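Local coordinates for secondary thiamine-phosphate synthase enzyme (Thermus thermophilus, PDB 2CU5), which is of unproven function but belongs to the UPF0047 (YjbQ) family and may act as a secondary thiamine-phosphate synthase, at residues Gly44-Gly50 with Trp108-Ala114; Glu13-Val17 with Ala56-Leu60; Val5-Thr11 with Arg120-Val126; Glu24-His30 with Ala98-Leu103. One frame throughout, in Å; residues are numbered along the deposited sequence.

How the contacts relate
Two antiparallel sheets organise the four contacts. Contact 3 pairs strands 5-11 and 120-128 at one side of the five-stranded sheet, and so joins the two ends of the chain; the other three contacts are nested inside the loop it closes. Contact 1 pairs 43-48 with 110-115 in the three-stranded sheet, and contact 2 sets helix 53-66 against strand 15-18, also a neighbour of 110-115; their centres are 10 Å apart. Contact 4 takes in the opposite edge strand, 102-103, its centre about 26 Å from that of contact 2, yet its A26 touches V5 and L7 of contact 3. L113 of contact 1 touches V9 and V124 of contact 3, joining the sheets. Contacts 1 and 2 also face the second subunit of the trimer.

Contact 1 of 4, residues Gly44-Gly50 with Trp108-Ala114; sequences GLTVQEG and WQQVFLA
T46 and F112 face each other in a hydrogen-bonded pair of two antiparallel strands, 43-48 and 110-115, which lie side by side in the three-stranded sheet. Backbone bonds come first: six N-H...O=C links join G44 with A114, T46 with F112 and Q48 with Q110. The straightest runs from F112 N to T46 O (2.9 Å, 169°). CA-H...O contacts fill in between them, such as L45 CA to F112 O at 3.4 Å.

Apolar contacts divide between the two faces. L45, V47, V111 and L113, branched and greasy, share one, and there V47 and V111 lean on L96 of strand 93-99. The other carries T46, Q48, F112 and A114. With CG anti to its carbonyl carbon (chi1 -69°), F112 lays its ring along the partner strand, and its edge meets the backbone from Q48 to G50: CE2 is 3.5 Å from Q48 O, and CZ is 3.7 Å from G50 CA. Any side chain on G50 would press on that ring, which suits glycine to the place. Exchanging F112 for alanine would probably open a gap beside Q48 and G50 and leave the chain at G50 less firmly backed.

The polar side chains find partners beyond the two strands. Q48 bonds H84 of the second subunit, Q110 reaches N18, and Q109 OE1 takes the N-H of G106. The aliphatic part of Q109 lies across V47 CG1, 3.7 Å from Q109 CB. Past it, Q109 NE2 donates to V38 O of the second subunit and to a water 2.8 Å away, and that water donates in turn to V47 O.

Contact 2 of 4, residues Glu13-Val17 with Ala56-Leu60; sequences EEGFV and AQDLL
The ring of F16 and the side chain of L60 slide past each other in opposite directions, one coming from the strand, the other from the helix. In F16, CG stands anti to the carbonyl carbon, which directs the ring to the helix. Ring atom CE2 of F16 is 3.4 Å from L60 CG, with L60 CD2 nearly as close, so the branch point and one methyl of the leucine do most of the touching. L59 meets the same ring differently: its side chain crosses that of F16 at about a right angle, and its CB lies 3.8 Å from F16 CE2. A56 completes the set, a small methyl one helical turn before L60 that takes up F16 CD2 at 3.8 Å.

Through F16, strand 15-18, an outer strand of the three-stranded sheet, rests on helix 53-66. The axes of 15-17 and 56-60 come within 8.7 Å at an angle of 133°. F16 also touches T46 of the sheet and L88 of the second subunit, while L59 packs on L85 of that subunit; large apolar side chains suit a place between sheet, helix and neighbouring chain.

G15 lets the strand come close to the leucine, its CA lying 3.6 Å from L60 CD1. Its backbone angles (phi 158°, psi 172°) would jam a side chain against the carbonyl O of E14. Near the end of this helical segment a water gives a hydrogen bond of 2.7 Å to L60 O and a weak one to E14 OE2.

Contact 3 of 4, residues Val5-Thr11 with Arg120-Val126; sequences VRLEVPT and RVREVWV
Segments 5-11 and 120-126 run antiparallel at 149°, their axes 4.3 Å apart at the closest, with V5-V126, L7-V124 and V9-R122 as hydrogen-bonded pairs. V9 N to R122 O is a short bond at 2.7 Å, while the last pair, T11 with R120, is looser.

Apolar side chains from both strands share one face. L7 crosses V126 obliquely, its CD1 3.6 Å from V126 CG2, and V9 CG2 meets V124 CG2 at 4.0 Å. Beta-branched residues suit these extended backbones, and this face turns inward: V126 lies on V34 and L36, V9 and V124 on L113 of the other sheet.

Toward T11 the same face becomes polar. T11 holds OG1 between its backbone N and its carbonyl carbon (chi1 61°), which turns the oxygen to R120 N at 3.1 Å; the same hydroxyl bonds E115 OE1. This leaves T11 CG2 to lie across R122, 3.9 Å from its CG. R122 reaches on to a salt bridge with E115 and a bond to T42, and its flat guanidinium has R120 CD 3.5 Å above its centre. R120 in turn pairs with D117, so both arginines have acidic partners, which probably offset their charge.

The opposite face is more exposed. R6 bends toward the carboxylate of E123, and W125 NE1 points to the same E123 oxygen, though that oxygen's position is doubtful. W125 itself meets the ring of F37 and packs on R104 of the third subunit.

The first and last strands thus pair at one side of the five-stranded sheet, whose apolar face packs on L113 of the three-stranded sheet, consistent with a two-layer beta sandwich.

Contact 4 of 4, residues Glu24-His30 with Ala98-Leu103; sequences EAALSGH and AEKGRL
E24 OE2 takes the backbone N-H of L103, and H30 O takes that of G101, so that segment 24-30, which starts in helix 20-25, is clasped to a beta hairpin whose type I' turn, E99 to R102, joins strands 93-99 and 102-103. E24, G101 and H30 bury the largest areas here.

E24 runs extended beyond CG, which carries its carboxylate alongside R102 CA to the N-H of L103. There OE2 uses the lone pair facing away from its sister oxygen, 3.0 Å from L103 N. The other oxygen, OE1, forms a salt bridge with R21, so each oxygen has a partner. The stem packs too: E24 CG lies 3.8 Å from L103 CG. Replacing E24 with alanine would probably strand the N-H of L103 without its acceptor and rob R21 of a charged mate.

G101 occupies the second central place of the turn, with phi 84°, and lies against G29, the two CA atoms 3.4 Å apart. A side chain on G101 would run into G29 CA and also jam against the carbonyl O of K100, so glycine is called for. G29 itself belongs to a second type I' turn, L27 to H30, with positive phi. L27 sets its CD1 against the hairpin, 3.6 Å from G101 O, and also meets A98 CB, a small residue suited to that close approach.

H30 joins through its backbone, its CB directed away from the hairpin and its NE2 weakly bonded to L33 O. The bond from G101 N to H30 O is short and nearly straight at 2.8 Å and 169°, its donor tilted 33° from the carbonyl plane.

Contact 1 of 4, residues Gly44-Gly50 with Trp108-Ala114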
# COMPACT_ATOMS: atom_id res chain seq x y z
N GLY A 44 2.43 7.04 8.33
CA GLY A 44 2.61 6.35 7.07
C GLY A 44 3.30 7.18 6.00
O GLY A 44 3.69 8.32 6.25
N LEU A 45 3.46 6.59 4.82
CA LEU A 45 4.08 7.28 3.69
C LEU A 45 3.12 7.19 2.52
O LEU A 45 2.55 6.13 2.26
CB LEU A 45 5.40 6.61 3.30
CG LEU A 45 6.58 6.77 4.26
CD1 LEU A 45 7.72 5.87 3.82
CD2 LEU A 45 7.00 8.24 4.31
N THR A 46 2.94 8.29 1.82
CA THR A 46 2.03 8.30 0.69
C THR A 46 2.47 9.33 -0.33
O THR A 46 3.24 10.25 -0.02
CB THR A 46 0.58 8.65 1.14
OG1 THR A 46 -0.32 8.52 0.03
CG2 THR A 46 0.51 10.08 1.66
N VAL A 47 2.01 9.15 -1.56
CA VAL A 47 2.30 10.09 -2.63
C VAL A 47 0.94 10.72 -2.95
O VAL A 47 0.02 10.02 -3.37
CB VAL A 47 2.84 9.40 -3.90
CG1 VAL A 47 2.98 10.42 -5.01
CG2 VAL A 47 4.20 8.75 -3.60
N GLN A 48 0.82 12.02 -2.75
CA GLN A 48 -0.44 12.70 -3.01
C GLN A 48 -0.25 14.14 -3.47
O GLN A 48 0.87 14.58 -3.72
CB GLN A 48 -1.33 12.65 -1.77
CG GLN A 48 -2.40 11.57 -1.83
CD GLN A 48 -3.33 11.77 -3.01
OE1 GLN A 48 -3.77 12.89 -3.27
NE2 GLN A 48 -3.64 10.70 -3.72
N GLU A 49 -1.35 14.88 -3.58
CA GLU A 49 -1.28 16.26 -4.04
C GLU A 49 -1.08 17.28 -2.92
O GLU A 49 -1.78 17.25 -1.90
CB GLU A 49 -2.54 16.62 -4.82
CG GLU A 49 -2.40 17.92 -5.59
CD GLU A 49 -3.71 18.44 -6.13
OE1 GLU A 49 -4.52 17.64 -6.64
OE2 GLU A 49 -3.92 19.66 -6.05
N GLY A 50 -0.13 18.18 -3.12
CA GLY A 50 0.12 19.22 -2.14
C GLY A 50 -0.22 20.60 -2.68
O GLY A 50 -0.45 21.53 -1.90
N TRP A 108 1.18 16.70 -10.20
CA TRP A 108 0.52 17.06 -8.94
C TRP A 108 0.87 16.15 -7.78
O TRP A 108 0.09 16.03 -6.83
CB TRP A 108 -0.99 17.07 -9.13
CG TRP A 108 -1.44 17.94 -10.25
CD1 TRP A 108 -1.78 17.53 -11.51
CD2 TRP A 108 -1.57 19.36 -10.23
NE1 TRP A 108 -2.10 18.62 -12.28
CE2 TRP A 108 -1.98 19.76 -11.53
CE3 TRP A 108 -1.37 20.34 -9.26
CZ2 TRP A 108 -2.20 21.10 -11.86
CZ3 TRP A 108 -1.59 21.68 -9.59
CH2 TRP A 108 -2.00 22.04 -10.89
N GLN A 109 2.04 15.52 -7.84
CA GLN A 109 2.46 14.61 -6.77
C GLN A 109 3.61 15.12 -5.92
O GLN A 109 4.53 15.78 -6.40
CB GLN A 109 2.88 13.26 -7.36
CG GLN A 109 1.78 12.44 -8.00
CD GLN A 109 2.32 11.13 -8.54
OE1 GLN A 109 3.33 11.11 -9.25
NE2 GLN A 109 1.66 10.02 -8.21
N GLN A 110 3.54 14.79 -4.63
CA GLN A 110 4.56 15.13 -3.65
C GLN A 110 4.63 13.95 -2.68
O GLN A 110 3.65 13.23 -2.50
CB GLN A 110 4.18 16.41 -2.89
CG GLN A 110 4.29 17.68 -3.72
CD GLN A 110 5.73 18.10 -3.98
OE1 GLN A 110 6.37 18.71 -3.13
NE2 GLN A 110 6.25 17.75 -5.16
N VAL A 111 5.80 13.74 -2.07
CA VAL A 111 5.96 12.64 -1.12
C VAL A 111 5.65 13.15 0.28
O VAL A 111 6.24 14.13 0.73
CB VAL A 111 7.40 12.07 -1.17
CG1 VAL A 111 7.53 10.90 -0.21
CG2 VAL A 111 7.73 11.64 -2.58
N PHE A 112 4.73 12.48 0.96
CA PHE A 112 4.32 12.89 2.30
C PHE A 112 4.52 11.86 3.40
O PHE A 112 4.36 10.66 3.20
CB PHE A 112 2.83 13.25 2.32
CG PHE A 112 2.48 14.49 1.56
CD1 PHE A 112 2.73 15.74 2.11
CD2 PHE A 112 1.89 14.40 0.31
CE1 PHE A 112 2.38 16.91 1.42
CE2 PHE A 112 1.54 15.55 -0.39
CZ PHE A 112 1.79 16.81 0.17
N LEU A 113 4.90 12.37 4.57
CA LEU A 113 5.01 11.52 5.74
C LEU A 113 3.66 11.81 6.39
O LEU A 113 3.41 12.92 6.84
CB LEU A 113 6.14 11.96 6.66
CG LEU A 113 6.45 10.98 7.80
CD1 LEU A 113 7.65 11.47 8.58
CD2 LEU A 113 5.24 10.82 8.72
N ALA A 114 2.77 10.82 6.41
CA ALA A 114 1.45 11.00 6.99
C ALA A 114 1.46 10.72 8.49
O ALA A 114 1.45 9.56 8.90
CB ALA A 114 0.45 10.08 6.28
O HOH W 1 -0.28 10.15 -6.22

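Contact 2 of 4, residues Glu13-Val17 with Ala56-Leu60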
# COMPACT_ATOMS: atom_id res chain seq x y z
N GLU A 13 0.69 17.20 15.46
CA GLU A 13 -0.18 16.20 16.08
C GLU A 13 -0.67 15.26 14.98
O GLU A 13 -0.69 14.04 15.13
CB GLU A 13 -1.37 16.86 16.77
CG GLU A 13 -2.14 15.90 17.66
CD GLU A 13 -3.35 16.55 18.30
OE1 GLU A 13 -3.22 17.69 18.81
OE2 GLU A 13 -4.43 15.91 18.31
N GLU A 14 -1.08 15.85 13.86
CA GLU A 14 -1.53 15.08 12.72
C GLU A 14 -1.46 15.93 11.47
O GLU A 14 -1.74 17.13 11.50
CB GLU A 14 -2.97 14.56 12.94
CG GLU A 14 -4.08 15.52 12.53
CD GLU A 14 -5.42 14.80 12.38
OE1 GLU A 14 -6.41 15.45 11.97
OE2 GLU A 14 -5.48 13.59 12.67
N GLY A 15 -1.05 15.31 10.37
CA GLY A 15 -0.94 16.03 9.13
C GLY A 15 -0.01 15.36 8.14
O GLY A 15 0.67 14.38 8.45
N PHE A 16 0.01 15.90 6.92
CA PHE A 16 0.86 15.38 5.86
C PHE A 16 2.07 16.30 5.75
O PHE A 16 1.93 17.48 5.42
CB PHE A 16 0.10 15.37 4.54
CG PHE A 16 -0.96 14.31 4.45
CD1 PHE A 16 -0.64 13.02 4.05
CD2 PHE A 16 -2.28 14.60 4.79
CE1 PHE A 16 -1.61 12.02 3.99
CE2 PHE A 16 -3.26 13.60 4.73
CZ PHE A 16 -2.92 12.32 4.32
N VAL A 17 3.24 15.76 6.06
CA VAL A 17 4.47 16.54 6.00
C VAL A 17 5.16 16.24 4.67
O VAL A 17 5.46 15.09 4.37
CB VAL A 17 5.43 16.16 7.15
CG1 VAL A 17 6.67 17.04 7.11
CG2 VAL A 17 4.71 16.32 8.48
N ALA A 56 -5.15 17.64 1.24
CA ALA A 56 -4.66 17.04 2.47
C ALA A 56 -5.70 17.18 3.58
O ALA A 56 -5.92 16.27 4.37
CB ALA A 56 -3.34 17.70 2.90
N GLN A 57 -6.35 18.34 3.62
CA GLN A 57 -7.38 18.60 4.62
C GLN A 57 -8.51 17.57 4.53
O GLN A 57 -8.91 16.98 5.54
CB GLN A 57 -7.93 20.01 4.43
CG GLN A 57 -6.97 21.11 4.85
CD GLN A 57 -7.43 22.48 4.40
OE1 GLN A 57 -8.62 22.77 4.38
NE2 GLN A 57 -6.47 23.34 4.03
N ASP A 58 -9.02 17.35 3.33
CA ASP A 58 -10.10 16.39 3.15
C ASP A 58 -9.64 14.96 3.43
O ASP A 58 -10.40 14.16 3.97
CB ASP A 58 -10.68 16.49 1.73
CG ASP A 58 -11.47 17.77 1.51
OD1 ASP A 58 -11.62 18.55 2.47
OD2 ASP A 58 -11.94 18.00 0.38
N LEU A 59 -8.40 14.63 3.07
CA LEU A 59 -7.89 13.28 3.32
C LEU A 59 -7.89 12.97 4.81
O LEU A 59 -8.35 11.91 5.24
CB LEU A 59 -6.47 13.12 2.76
CG LEU A 59 -6.34 13.00 1.24
CD1 LEU A 59 -4.86 13.02 0.83
CD2 LEU A 59 -7.02 11.72 0.77
N LEU A 60 -7.36 13.90 5.61
CA LEU A 60 -7.30 13.72 7.05
C LEU A 60 -8.70 13.69 7.67
O LEU A 60 -8.97 12.92 8.59
CB LEU A 60 -6.48 14.84 7.69
CG LEU A 60 -4.97 14.81 7.43
CD1 LEU A 60 -4.33 16.08 7.96
CD2 LEU A 60 -4.37 13.58 8.09
O HOH W 2 -7.14 11.78 10.28

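Contact 3 of 4, residues Val5-Thr11 with Arg120-Val126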
# COMPACT_ATOMS: atom_id res chain seq x y z
N VAL A 5 20.27 5.82 4.48
CA VAL A 5 20.25 7.14 5.08
C VAL A 5 19.07 7.28 6.02
O VAL A 5 17.96 6.86 5.70
CB VAL A 5 20.15 8.25 4.01
CG1 VAL A 5 20.11 9.62 4.68
CG2 VAL A 5 21.33 8.15 3.06
N ARG A 6 19.32 7.86 7.19
CA ARG A 6 18.27 8.06 8.18
C ARG A 6 17.87 9.52 8.29
O ARG A 6 18.63 10.35 8.80
CB ARG A 6 18.72 7.53 9.54
CG ARG A 6 17.79 7.88 10.69
CD ARG A 6 17.70 6.72 11.67
NE ARG A 6 19.02 6.22 12.05
CZ ARG A 6 19.24 5.01 12.55
NH1 ARG A 6 18.24 4.16 12.75
NH2 ARG A 6 20.47 4.64 12.86
N LEU A 7 16.68 9.84 7.79
CA LEU A 7 16.17 11.20 7.87
C LEU A 7 15.33 11.25 9.14
O LEU A 7 14.74 10.25 9.53
CB LEU A 7 15.28 11.51 6.65
CG LEU A 7 15.91 11.35 5.27
CD1 LEU A 7 14.87 11.62 4.19
CD2 LEU A 7 17.08 12.31 5.12
N GLU A 8 15.31 12.41 9.79
CA GLU A 8 14.52 12.58 11.00
C GLU A 8 13.60 13.75 10.69
O GLU A 8 14.05 14.86 10.42
CB GLU A 8 15.45 12.85 12.19
CG GLU A 8 16.66 11.90 12.17
CD GLU A 8 17.34 11.73 13.52
OE1 GLU A 8 17.59 12.75 14.20
OE2 GLU A 8 17.64 10.57 13.88
N VAL A 9 12.29 13.48 10.72
CA VAL A 9 11.29 14.47 10.36
C VAL A 9 10.35 14.93 11.46
O VAL A 9 9.61 14.12 12.02
CB VAL A 9 10.43 13.92 9.19
CG1 VAL A 9 9.54 15.00 8.63
CG2 VAL A 9 11.33 13.35 8.10
N PRO A 10 10.35 16.23 11.79
CA PRO A 10 9.45 16.70 12.84
C PRO A 10 8.02 16.65 12.29
O PRO A 10 7.78 17.00 11.13
CB PRO A 10 9.91 18.14 13.08
CG PRO A 10 11.38 18.08 12.72
CD PRO A 10 11.36 17.26 11.46
N THR A 11 7.07 16.22 13.12
CA THR A 11 5.68 16.13 12.69
C THR A 11 4.73 16.78 13.68
O THR A 11 5.03 16.88 14.87
CB THR A 11 5.24 14.66 12.53
OG1 THR A 11 5.37 13.99 13.78
CG2 THR A 11 6.12 13.96 11.49
N ARG A 120 5.81 14.42 16.83
CA ARG A 120 6.99 13.60 17.11
C ARG A 120 8.10 13.99 16.15
O ARG A 120 7.99 14.96 15.40
CB ARG A 120 6.70 12.12 16.88
CG ARG A 120 5.48 11.55 17.57
CD ARG A 120 5.58 10.04 17.59
NE ARG A 120 4.42 9.39 18.17
CZ ARG A 120 4.45 8.16 18.68
NH1 ARG A 120 3.35 7.62 19.18
NH2 ARG A 120 5.59 7.49 18.70
N VAL A 121 9.19 13.23 16.22
CA VAL A 121 10.30 13.40 15.30
C VAL A 121 10.43 11.97 14.80
O VAL A 121 10.98 11.10 15.48
CB VAL A 121 11.61 13.84 15.99
CG1 VAL A 121 12.73 13.85 14.96
CG2 VAL A 121 11.45 15.23 16.57
N ARG A 122 9.88 11.74 13.62
CA ARG A 122 9.87 10.42 13.00
C ARG A 122 11.13 10.15 12.20
O ARG A 122 11.85 11.07 11.84
CB ARG A 122 8.68 10.30 12.06
CG ARG A 122 7.34 10.50 12.72
CD ARG A 122 7.04 9.35 13.66
NE ARG A 122 5.62 9.25 13.94
CZ ARG A 122 5.05 8.26 14.62
NH1 ARG A 122 3.74 8.26 14.81
NH2 ARG A 122 5.79 7.27 15.10
N GLU A 123 11.37 8.88 11.93
CA GLU A 123 12.51 8.45 11.13
C GLU A 123 11.98 7.99 9.78
O GLU A 123 10.90 7.41 9.70
CB GLU A 123 13.24 7.27 11.78
CG GLU A 123 14.21 7.64 12.88
CD GLU A 123 14.99 6.43 13.38
OE1 GLU A 123 15.39 5.59 12.54
OE2 GLU A 123 15.21 6.31 14.61
N VAL A 124 12.73 8.28 8.73
CA VAL A 124 12.39 7.85 7.39
C VAL A 124 13.70 7.33 6.82
O VAL A 124 14.68 8.07 6.74
CB VAL A 124 11.88 9.01 6.52
CG1 VAL A 124 11.66 8.51 5.10
CG2 VAL A 124 10.56 9.55 7.09
N TRP A 125 13.73 6.05 6.46
CA TRP A 125 14.93 5.46 5.90
C TRP A 125 14.92 5.56 4.38
O TRP A 125 13.89 5.37 3.74
CB TRP A 125 15.05 3.99 6.32
CG TRP A 125 15.10 3.80 7.80
CD1 TRP A 125 15.38 4.75 8.75
CD2 TRP A 125 14.90 2.58 8.52
NE1 TRP A 125 15.37 4.19 10.00
CE2 TRP A 125 15.08 2.85 9.89
CE3 TRP A 125 14.59 1.26 8.13
CZ2 TRP A 125 14.96 1.87 10.88
CZ3 TRP A 125 14.47 0.28 9.11
CH2 TRP A 125 14.66 0.60 10.47
N VAL A 126 16.08 5.87 3.81
CA VAL A 126 16.20 6.02 2.37
C VAL A 126 17.28 5.08 1.85
O VAL A 126 18.42 5.10 2.31
CB VAL A 126 16.58 7.46 1.99
CG1 VAL A 126 16.56 7.63 0.48
CG2 VAL A 126 15.62 8.45 2.66

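Contact 4 of 4, residues Glu24-His30 with Ala98-Leu103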
# COMPACT_ATOMS: atom_id res chain seq x y z
N GLU A 24 15.11 13.96 -1.55
CA GLU A 24 15.99 14.27 -2.68
C GLU A 24 17.38 14.69 -2.21
O GLU A 24 18.38 14.36 -2.85
CB GLU A 24 15.37 15.37 -3.55
CG GLU A 24 14.06 14.96 -4.21
CD GLU A 24 13.44 16.06 -5.06
OE1 GLU A 24 13.44 17.23 -4.63
OE2 GLU A 24 12.92 15.75 -6.15
N ALA A 25 17.44 15.42 -1.10
CA ALA A 25 18.71 15.87 -0.57
C ALA A 25 19.56 14.69 -0.12
O ALA A 25 20.79 14.81 -0.02
CB ALA A 25 18.49 16.84 0.59
N ALA A 26 18.93 13.56 0.15
CA ALA A 26 19.65 12.38 0.59
C ALA A 26 20.09 11.49 -0.57
O ALA A 26 20.82 10.52 -0.37
CB ALA A 26 18.80 11.57 1.57
N LEU A 27 19.66 11.83 -1.78
CA LEU A 27 19.98 11.04 -2.96
C LEU A 27 21.36 11.23 -3.56
O LEU A 27 21.82 10.38 -4.33
CB LEU A 27 18.93 11.28 -4.04
CG LEU A 27 17.49 11.00 -3.62
CD1 LEU A 27 16.55 11.24 -4.79
CD2 LEU A 27 17.39 9.56 -3.13
N SER A 28 22.02 12.33 -3.24
CA SER A 28 23.36 12.61 -3.78
C SER A 28 23.40 12.43 -5.30
O SER A 28 24.29 11.77 -5.83
CB SER A 28 24.40 11.70 -3.13
OG SER A 28 24.51 11.96 -1.74
N GLY A 29 22.43 13.02 -6.00
CA GLY A 29 22.39 12.92 -7.45
C GLY A 29 22.15 11.54 -8.04
O GLY A 29 22.39 11.31 -9.22
N HIS A 30 21.66 10.61 -7.22
CA HIS A 30 21.39 9.25 -7.68
C HIS A 30 20.37 9.18 -8.82
O HIS A 30 19.45 9.99 -8.91
CB HIS A 30 20.88 8.40 -6.51
CG HIS A 30 20.42 7.03 -6.91
ND1 HIS A 30 21.29 6.03 -7.30
CD2 HIS A 30 19.18 6.48 -6.96
CE1 HIS A 30 20.61 4.94 -7.58
NE2 HIS A 30 19.33 5.18 -7.38
N ALA A 98 14.09 8.10 -9.45
CA ALA A 98 14.86 9.32 -9.28
C ALA A 98 15.78 9.49 -10.47
O ALA A 98 16.26 8.52 -11.05
CB ALA A 98 15.68 9.26 -7.99
N GLU A 99 16.02 10.74 -10.86
CA GLU A 99 16.91 11.03 -11.97
C GLU A 99 17.83 12.15 -11.54
O GLU A 99 17.39 13.28 -11.30
CB GLU A 99 16.11 11.45 -13.20
CG GLU A 99 16.98 11.80 -14.40
CD GLU A 99 16.16 12.12 -15.64
OE1 GLU A 99 15.50 11.21 -16.16
OE2 GLU A 99 16.18 13.29 -16.08
N LYS A 100 19.12 11.83 -11.44
CA LYS A 100 20.12 12.80 -11.04
C LYS A 100 19.77 13.55 -9.76
O LYS A 100 19.85 14.78 -9.70
CB LYS A 100 20.37 13.77 -12.20
CG LYS A 100 20.86 13.05 -13.45
CD LYS A 100 20.96 13.95 -14.67
CE LYS A 100 21.41 13.15 -15.89
NZ LYS A 100 21.46 13.97 -17.14
N GLY A 101 19.36 12.80 -8.74
CA GLY A 101 19.02 13.40 -7.46
C GLY A 101 17.63 13.96 -7.32
O GLY A 101 17.29 14.49 -6.26
N ARG A 102 16.81 13.87 -8.36
CA ARG A 102 15.45 14.38 -8.29
C ARG A 102 14.42 13.30 -8.54
O ARG A 102 14.52 12.52 -9.48
CB ARG A 102 15.27 15.53 -9.28
CG ARG A 102 16.09 16.77 -8.91
CD ARG A 102 15.84 17.93 -9.85
NE ARG A 102 16.60 19.12 -9.48
CZ ARG A 102 17.93 19.19 -9.47
NH1 ARG A 102 18.66 18.14 -9.82
NH2 ARG A 102 18.53 20.32 -9.12
N LEU A 103 13.41 13.25 -7.67
CA LEU A 103 12.35 12.27 -7.79
C LEU A 103 11.50 12.54 -9.02
O LEU A 103 11.13 13.69 -9.29
CB LEU A 103 11.48 12.29 -6.53
CG LEU A 103 12.19 11.84 -5.25
CD1 LEU A 103 11.34 12.19 -4.03
CD2 LEU A 103 12.44 10.34 -5.33